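Local atomic coordinates of lipase aflb (Neosartorya fumigata, PDB entry 6IDY), a protein that probably hydrolyses the ester bonds of lipids, as expected of a fungal lipase built on the alpha/beta-hydrolase fold. Residues A146-P150 with V192-N196; V166-T171 with W232-D238; I216-S220 with S248-V253. All coordinates share one frame; numbering follows the deposited sequence.

Contact 1: residues A146-P150 with V192-N196; sequences AIHIP and VVWLN
P150 packs against V192, its ring carbon CD 3.4 Å from V192 O. V193 runs its side chain alongside that of I149, both pointing the same way, and its CG1 meets CG1 of I149 at 4.1 Å; the ring of P150 crosses this valine at about a right angle. At W194 the backbones pair with H148 in both directions: H148 N donates a nearly straight bond to W194 O (2.8 Å, 169°), and W194 N returns a longer one to H148 O (3.2 Å). On one face of the sheet the two side chains run the same way, the imidazole above one indole face and displaced toward its rim, planes 13° apart, so the rings barely overlap. H148 CB sits over the five-membered ring of W194, and H148 CD2 comes within 3.3 Å of W194 CZ2. H148 CG is anti to the backbone N (chi1 -175°), which carries the imidazole out over the rim of the indole. Outer bonds fix both rings, W194 NE1 to L110 O and H148 ND1 to N115 OD1. L195 turns to the other face, where its CD1 lies 3.9 Å from both CB of A146 and CG1 of I147. N196 N then closes on A146 O at 2.8 Å. Residues 147-148 thus form a short antiparallel strand at the margin of the otherwise parallel central sheet of an alpha/beta hydrolase.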
loop_
_atom_site.group_PDB
_atom_site.type_symbol
_atom_site.label_atom_id
_atom_site.label_comp_id
_atom_site.label_asym_id
_atom_site.label_seq_id
_atom_site.Cartn_x
_atom_site.Cartn_y
_atom_site.Cartn_z
ATOM N N ALA A 146 -13.372 10.428 0.140
ATOM C CA ALA A 146 -12.441 9.294 0.068
ATOM C C ALA A 146 -11.822 8.996 1.445
ATOM O O ALA A 146 -11.318 7.894 1.666
ATOM C CB ALA A 146 -11.346 9.583 -0.943
ATOM N N ILE A 147 -11.871 9.976 2.366
ATOM C CA ILE A 147 -11.276 9.850 3.696
ATOM C C ILE A 147 -12.211 9.155 4.670
ATOM O O ILE A 147 -13.299 9.654 4.945
ATOM C CB ILE A 147 -10.781 11.215 4.257
ATOM C CG1 ILE A 147 -9.979 12.015 3.198
ATOM C CG2 ILE A 147 -9.974 11.009 5.550
ATOM C CD1 ILE A 147 -9.853 13.524 3.463
ATOM N N HIS A 148 -11.772 8.023 5.218
ATOM C CA HIS A 148 -12.543 7.328 6.232
ATOM C C HIS A 148 -11.993 7.748 7.585
ATOM O O HIS A 148 -10.873 7.377 7.942
ATOM C CB HIS A 148 -12.505 5.800 6.063
ATOM C CG HIS A 148 -13.394 5.097 7.041
ATOM N ND1 HIS A 148 -14.723 4.848 6.753
ATOM C CD2 HIS A 148 -13.132 4.675 8.299
ATOM C CE1 HIS A 148 -15.214 4.240 7.823
ATOM N NE2 HIS A 148 -14.296 4.120 8.781
ATOM N N ILE A 149 -12.766 8.565 8.307
ATOM C CA ILE A 149 -12.414 9.049 9.638
ATOM C C ILE A 149 -13.182 8.201 10.663
ATOM O O ILE A 149 -14.405 8.330 10.759
ATOM C CB ILE A 149 -12.671 10.576 9.811
ATOM C CG1 ILE A 149 -11.854 11.400 8.785
ATOM C CG2 ILE A 149 -12.366 11.021 11.253
ATOM C CD1 ILE A 149 -12.224 12.890 8.685
ATOM N N PRO A 150 -12.497 7.309 11.414
ATOM C CA PRO A 150 -13.211 6.496 12.409
ATOM C C PRO A 150 -13.850 7.373 13.482
ATOM O O PRO A 150 -13.314 8.433 13.810
ATOM C CB PRO A 150 -12.107 5.594 12.984
ATOM C CG PRO A 150 -11.035 5.576 11.910
ATOM C CD PRO A 150 -11.056 6.987 11.405
ATOM N N VAL A 192 -5.243 6.773 13.556
ATOM C CA VAL A 192 -5.362 6.392 12.154
ATOM C C VAL A 192 -6.645 6.873 11.464
ATOM O O VAL A 192 -7.727 6.921 12.052
ATOM C CB VAL A 192 -5.151 4.870 11.910
ATOM C CG1 VAL A 192 -3.751 4.422 12.341
ATOM C CG2 VAL A 192 -6.238 4.015 12.573
ATOM N N VAL A 193 -6.479 7.228 10.191
ATOM C CA VAL A 193 -7.526 7.530 9.221
ATOM C C VAL A 193 -7.064 6.804 7.963
ATOM O O VAL A 193 -5.858 6.597 7.794
ATOM C CB VAL A 193 -7.820 9.042 8.966
ATOM C CG1 VAL A 193 -8.408 9.717 10.198
ATOM C CG2 VAL A 193 -6.595 9.794 8.453
ATOM N N TRP A 194 -7.982 6.370 7.112
ATOM C CA TRP A 194 -7.505 5.733 5.888
ATOM C C TRP A 194 -8.167 6.324 4.659
ATOM O O TRP A 194 -9.293 6.816 4.704
ATOM C CB TRP A 194 -7.560 4.201 5.918
ATOM C CG TRP A 194 -8.864 3.613 6.342
ATOM C CD1 TRP A 194 -9.912 3.283 5.537
ATOM C CD2 TRP A 194 -9.208 3.162 7.660
ATOM N NE1 TRP A 194 -10.916 2.707 6.281
ATOM C CE2 TRP A 194 -10.508 2.612 7.588
ATOM C CE3 TRP A 194 -8.563 3.209 8.909
ATOM C CZ2 TRP A 194 -11.163 2.082 8.711
ATOM C CZ3 TRP A 194 -9.214 2.701 10.019
ATOM C CH2 TRP A 194 -10.501 2.149 9.917
ATOM N N LEU A 195 -7.416 6.336 3.572
ATOM C CA LEU A 195 -7.853 6.931 2.332
ATOM C C LEU A 195 -8.282 5.873 1.335
ATOM O O LEU A 195 -7.452 5.137 0.819
ATOM C CB LEU A 195 -6.710 7.801 1.797
ATOM C CG LEU A 195 -6.953 8.626 0.554
ATOM C CD1 LEU A 195 -7.930 9.777 0.825
ATOM C CD2 LEU A 195 -5.644 9.169 0.054
ATOM N N ASN A 196 -9.584 5.776 1.079
ATOM C CA ASN A 196 -10.058 4.826 0.081
ATOM C C ASN A 196 -10.028 5.547 -1.265
ATOM O O ASN A 196 -10.922 6.345 -1.558
ATOM C CB ASN A 196 -11.448 4.298 0.425
ATOM C CG ASN A 196 -11.467 3.440 1.663
ATOM O OD1 ASN A 196 -10.711 2.471 1.790
ATOM N ND2 ASN A 196 -12.341 3.777 2.602
#

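Contact 2: residues V166-T171 with W232-D238; sequences VPGTAT and WSQGGLD
T169 OG1 is gripped by two groups: Q234 NE2 donates to it (3.0 Å, 163°), and Q288 OE1 is a second partner. It lies close to the amide plane of Q234, whose rotation is fixed by S201 O at NE2 and N208 ND2 at OE1. Q234, bent at its second torsion (chi2 -149°), brings NE2 round to this hydroxyl, the two side chains crossing at about a right angle. T171 OG1 bonds to T169 O within the type II turn from G168 to T171 and reaches the edge of the W232 indole in its plane. S233 sits in a type II' turn from W232 to G235, with phi 54°, the strained geometry of the nucleophile elbow of alpha/beta hydrolases; its OG is bonded to H361 NE2, consistent with a catalytic serine. T169 and Q234, the residue after the serine, stand where related lipases such as CALB place the N-H groups of the oxyanion hole, and probably form it here; their side-chain bond would help to position both. G168 passes close to this turn, its CA 3.2 Å from W232 O and 3.8 Å from S233 CB. W232 N donates to V166 O (3.2 Å), joining two strand ends, and V166 CG1 rests 3.6 Å from G235 CA. A water donates to both P167 O (2.7 Å) and D238 OD2 (2.6 Å), bridging loop and helix.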
loop_
_atom_site.group_PDB
_atom_site.type_symbol
_atom_site.label_atom_id
_atom_site.label_comp_id
_atom_site.label_asym_id
_atom_site.label_seq_id
_atom_site.Cartn_x
_atom_site.Cartn_y
_atom_site.Cartn_z
ATOM N N VAL A 166 -2.344 5.257 3.539
ATOM C CA VAL A 166 -2.481 5.339 2.080
ATOM C C VAL A 166 -2.399 3.925 1.481
ATOM O O VAL A 166 -1.434 3.213 1.744
ATOM C CB VAL A 166 -1.470 6.346 1.443
ATOM C CG1 VAL A 166 -1.688 6.483 -0.061
ATOM C CG2 VAL A 166 -1.565 7.717 2.110
ATOM N N PRO A 167 -3.404 3.504 0.685
ATOM C CA PRO A 167 -3.399 2.132 0.154
ATOM C C PRO A 167 -2.455 1.920 -1.020
ATOM O O PRO A 167 -1.922 2.883 -1.569
ATOM C CB PRO A 167 -4.848 1.948 -0.290
ATOM C CG PRO A 167 -5.256 3.307 -0.734
ATOM C CD PRO A 167 -4.622 4.228 0.271
ATOM N N GLY A 168 -2.303 0.656 -1.408
ATOM C CA GLY A 168 -1.503 0.248 -2.549
ATOM C C GLY A 168 -2.370 -0.050 -3.755
ATOM O O GLY A 168 -3.583 0.185 -3.740
ATOM N N THR A 169 -1.745 -0.584 -4.802
ATOM C CA THR A 169 -2.395 -0.920 -6.066
ATOM C C THR A 169 -3.497 -1.962 -5.920
ATOM O O THR A 169 -3.307 -2.982 -5.240
ATOM C CB THR A 169 -1.340 -1.368 -7.082
ATOM O OG1 THR A 169 -0.378 -0.328 -7.253
ATOM C CG2 THR A 169 -1.936 -1.753 -8.420
ATOM N N ALA A 170 -4.655 -1.679 -6.566
ATOM C CA ALA A 170 -5.822 -2.553 -6.699
ATOM C C ALA A 170 -6.456 -3.012 -5.379
ATOM O O ALA A 170 -7.344 -3.867 -5.397
ATOM C CB ALA A 170 -5.445 -3.758 -7.552
ATOM N N THR A 171 -6.007 -2.459 -4.242
ATOM C CA THR A 171 -6.498 -2.914 -2.944
ATOM C C THR A 171 -7.018 -1.750 -2.102
ATOM O O THR A 171 -6.263 -0.810 -1.850
ATOM C CB THR A 171 -5.432 -3.772 -2.222
ATOM O OG1 THR A 171 -4.601 -4.440 -3.181
ATOM C CG2 THR A 171 -6.054 -4.814 -1.297
ATOM N N TRP A 232 1.564 2.005 1.621
ATOM C CA TRP A 232 1.906 0.673 1.153
ATOM C C TRP A 232 1.950 0.686 -0.365
ATOM O O TRP A 232 1.085 1.297 -0.986
ATOM C CB TRP A 232 0.909 -0.404 1.648
ATOM C CG TRP A 232 1.217 -1.783 1.121
ATOM C CD1 TRP A 232 2.390 -2.469 1.258
ATOM C CD2 TRP A 232 0.356 -2.617 0.331
ATOM N NE1 TRP A 232 2.313 -3.678 0.603
ATOM C CE2 TRP A 232 1.076 -3.794 0.023
ATOM C CE3 TRP A 232 -0.970 -2.495 -0.128
ATOM C CZ2 TRP A 232 0.517 -4.843 -0.724
ATOM C CZ3 TRP A 232 -1.519 -3.531 -0.871
ATOM C CH2 TRP A 232 -0.784 -4.693 -1.152
ATOM N N SER A 233 2.967 0.024 -0.956
ATOM C CA SER A 233 3.105 -0.171 -2.400
ATOM C C SER A 233 3.043 1.168 -3.155
ATOM O O SER A 233 3.782 2.094 -2.804
ATOM C CB SER A 233 2.024 -1.149 -2.874
ATOM O OG SER A 233 2.153 -1.522 -4.233
ATOM N N GLN A 234 2.119 1.289 -4.136
ATOM C CA GLN A 234 1.873 2.500 -4.918
ATOM C C GLN A 234 1.563 3.713 -4.031
ATOM O O GLN A 234 1.785 4.844 -4.457
ATOM C CB GLN A 234 0.729 2.268 -5.903
ATOM C CG GLN A 234 0.590 3.377 -6.939
ATOM C CD GLN A 234 -0.835 3.551 -7.360
ATOM O OE1 GLN A 234 -1.375 4.656 -7.346
ATOM N NE2 GLN A 234 -1.472 2.467 -7.755
ATOM N N GLY A 235 1.082 3.469 -2.810
ATOM C CA GLY A 235 0.817 4.520 -1.826
ATOM C C GLY A 235 1.990 5.461 -1.627
ATOM O O GLY A 235 1.792 6.660 -1.410
ATOM N N GLY A 236 3.205 4.908 -1.720
ATOM C CA GLY A 236 4.464 5.648 -1.637
ATOM C C GLY A 236 4.610 6.615 -2.796
ATOM O O GLY A 236 4.998 7.771 -2.599
ATOM N N LEU A 237 4.248 6.157 -4.013
ATOM C CA LEU A 237 4.284 6.994 -5.216
ATOM C C LEU A 237 3.250 8.111 -5.118
ATOM O O LEU A 237 3.562 9.251 -5.453
ATOM C CB LEU A 237 4.050 6.166 -6.498
ATOM C CG LEU A 237 5.206 5.286 -6.961
ATOM C CD1 LEU A 237 4.754 4.357 -8.078
ATOM C CD2 LEU A 237 6.377 6.129 -7.448
ATOM N N ASP A 238 2.034 7.787 -4.634
ATOM C CA ASP A 238 0.948 8.759 -4.476
ATOM C C ASP A 238 1.344 9.864 -3.497
ATOM O O ASP A 238 1.045 11.032 -3.745
ATOM C CB ASP A 238 -0.337 8.071 -3.976
ATOM C CG ASP A 238 -0.863 6.950 -4.854
ATOM O OD1 ASP A 238 -0.475 6.885 -6.038
ATOM O OD2 ASP A 238 -1.674 6.150 -4.360
HETATM O O HOH W 1 -2.238 3.616 -4.125
#

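Contact 3: residues I216-S220 with S248-V253; sequences INYIS and STRKVV. With SO4 (sulfate ion), chain E.
The polar part joins N217 and S248: N217 ND2 donates to S248 OG (3.2 Å, 154°), the hydroxyl somewhat out of the amide plane. Both are tied further, N217 OD1 to K129 NZ and S248 OG to D133 OD2, holding the amide at each polar atom. The same amide lies across T249 at about a right angle, with CG2 of the threonine 3.7 Å from ND2. Apolar packing is centred on I216. Its CG2, anti to the backbone N (chi1 of the CG1 branch -69°), is directed at the turn and touches V252 CG2 at 3.6 Å and V253 CG2 at 3.5 Å, the latter tighter than ordinary van der Waals contact. CB of T249 flanks the same methyl. One turn further along the helix, S220 OG lies 3.4 Å from V252 CB, while its bond goes to S225 O. A sulfate ion, probably from the crystallisation liquor, is bound on another side of residues 248-253 by R250, whose CB is directed away from residues 216-220: NH1 donates to O1 at 2.8 Å, in the guanidinium plane, and NH2 to O4. NE and NH2 also bond to L243 O and K244 O, which hold the guanidinium in place; R337 shares the ion. The contact sets helix 205-223 against the connection that leads from helix 235-245 into strand 253-259, within the beta-alpha-beta crossovers of the alpha/beta-hydrolase sheet.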
loop_
_atom_site.group_PDB
_atom_site.type_symbol
_atom_site.label_atom_id
_atom_site.label_comp_id
_atom_site.label_asym_id
_atom_site.label_seq_id
_atom_site.Cartn_x
_atom_site.Cartn_y
_atom_site.Cartn_z
ATOM N N ILE A 216 -3.920 15.028 3.363
ATOM C CA ILE A 216 -2.898 15.644 4.208
ATOM C C ILE A 216 -3.368 16.998 4.742
ATOM O O ILE A 216 -3.443 17.180 5.958
ATOM C CB ILE A 216 -1.515 15.724 3.508
ATOM C CG1 ILE A 216 -0.888 14.311 3.332
ATOM C CG2 ILE A 216 -0.579 16.627 4.312
ATOM C CD1 ILE A 216 0.322 14.258 2.320
ATOM N N ASN A 217 -3.717 17.925 3.834
ATOM C CA ASN A 217 -4.158 19.272 4.196
ATOM C C ASN A 217 -5.478 19.290 4.953
ATOM O O ASN A 217 -5.643 20.114 5.853
ATOM C CB ASN A 217 -4.188 20.180 2.972
ATOM C CG ASN A 217 -2.805 20.571 2.508
ATOM O OD1 ASN A 217 -1.828 20.546 3.271
ATOM N ND2 ASN A 217 -2.693 20.968 1.254
ATOM N N TYR A 218 -6.379 18.341 4.653
ATOM C CA TYR A 218 -7.662 18.248 5.341
ATOM C C TYR A 218 -7.509 17.720 6.769
ATOM O O TYR A 218 -8.095 18.291 7.692
ATOM C CB TYR A 218 -8.686 17.421 4.531
ATOM C CG TYR A 218 -9.994 17.203 5.262
ATOM C CD1 TYR A 218 -11.011 18.150 5.209
ATOM C CD2 TYR A 218 -10.195 16.071 6.044
ATOM C CE1 TYR A 218 -12.202 17.973 5.917
ATOM C CE2 TYR A 218 -11.378 15.883 6.753
ATOM C CZ TYR A 218 -12.380 16.832 6.683
ATOM O OH TYR A 218 -13.540 16.622 7.379
ATOM N N ILE A 219 -6.766 16.617 6.943
ATOM C CA ILE A 219 -6.577 16.017 8.265
ATOM C C ILE A 219 -5.768 16.965 9.153
ATOM O O ILE A 219 -6.112 17.130 10.323
ATOM C CB ILE A 219 -6.026 14.565 8.186
ATOM C CG1 ILE A 219 -7.046 13.609 7.490
ATOM C CG2 ILE A 219 -5.577 14.020 9.551
ATOM C CD1 ILE A 219 -8.411 13.319 8.223
ATOM N N SER A 220 -4.773 17.662 8.577
ATOM C CA SER A 220 -3.993 18.643 9.336
ATOM C C SER A 220 -4.878 19.806 9.814
ATOM O O SER A 220 -4.744 20.232 10.963
ATOM C CB SER A 220 -2.822 19.166 8.510
ATOM O OG SER A 220 -2.033 20.074 9.260
ATOM N N SER A 248 2.629 22.709 -0.043
ATOM C CA SER A 248 2.005 23.062 1.239
ATOM C C SER A 248 1.892 21.835 2.160
ATOM O O SER A 248 1.981 21.976 3.378
ATOM C CB SER A 248 0.632 23.684 1.016
ATOM O OG SER A 248 -0.238 22.762 0.379
ATOM N N THR A 249 1.751 20.629 1.574
ATOM C CA THR A 249 1.655 19.368 2.320
ATOM C C THR A 249 2.945 19.043 3.069
ATOM O O THR A 249 2.880 18.464 4.155
ATOM C CB THR A 249 1.243 18.202 1.413
ATOM O OG1 THR A 249 2.289 17.933 0.479
ATOM C CG2 THR A 249 -0.098 18.435 0.708
ATOM N N ARG A 250 4.111 19.417 2.497
ATOM C CA ARG A 250 5.433 19.158 3.088
ATOM C C ARG A 250 5.588 19.760 4.492
ATOM O O ARG A 250 6.251 19.155 5.337
ATOM C CB ARG A 250 6.573 19.681 2.193
ATOM C CG ARG A 250 6.531 19.252 0.729
ATOM C CD ARG A 250 7.674 19.920 -0.016
ATOM N NE ARG A 250 7.516 19.874 -1.470
ATOM C CZ ARG A 250 8.342 20.459 -2.330
ATOM N NH1 ARG A 250 9.404 21.126 -1.894
ATOM N NH2 ARG A 250 8.126 20.363 -3.637
ATOM N N LYS A 251 4.998 20.953 4.726
ATOM C CA LYS A 251 5.084 21.670 6.008
ATOM C C LYS A 251 4.297 21.005 7.130
ATOM O O LYS A 251 4.578 21.264 8.299
ATOM C CB LYS A 251 4.609 23.131 5.861
ATOM C CG LYS A 251 5.465 23.980 4.924
ATOM C CD LYS A 251 4.940 25.403 4.801
ATOM C CE LYS A 251 5.858 26.254 3.959
ATOM N NZ LYS A 251 5.423 27.676 3.920
ATOM N N VAL A 252 3.298 20.176 6.791
ATOM C CA VAL A 252 2.445 19.568 7.813
ATOM C C VAL A 252 2.666 18.044 7.963
ATOM O O VAL A 252 1.962 17.411 8.751
ATOM C CB VAL A 252 0.943 19.938 7.628
ATOM C CG1 VAL A 252 0.733 21.449 7.721
ATOM C CG2 VAL A 252 0.377 19.395 6.322
ATOM N N VAL A 253 3.638 17.464 7.237
ATOM C CA VAL A 253 3.929 16.029 7.358
ATOM C C VAL A 253 5.252 15.847 8.083
ATOM O O VAL A 253 6.299 16.219 7.546
ATOM C CB VAL A 253 3.853 15.240 6.013
ATOM C CG1 VAL A 253 4.271 13.776 6.195
ATOM C CG2 VAL A 253 2.453 15.310 5.423
HETATM S S SO4 E . 12.055 21.706 -4.192
HETATM O O1 SO4 E . 11.640 22.360 -2.950
HETATM O O2 SO4 E . 12.420 22.735 -5.173
HETATM O O3 SO4 E . 13.198 20.854 -3.927
HETATM O O4 SO4 E . 10.955 20.906 -4.713
#

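From the N terminus, residues 146-150 come first and pair with 192-196, so contact 1 closes a loop of about forty residues that contains strand 161-166 and the start of contact 2. Contact 2 closes a loop of 60 residues and crosses contact 1, its second segment lying beyond that loop. Helix 205-223 opens contact 3, whose loop of 27 residues takes in strand 227-232 and helix 235-245, so it crosses contact 2 in turn. Contacts 1 and 3 run in series yet touch through I147 and I149 with Y218 and I219, while L195 meets P167 between contacts 1 and 2. Together they tie edge strand 147-148, the loops after strands 161-166 and 227-232, and helix 205-223.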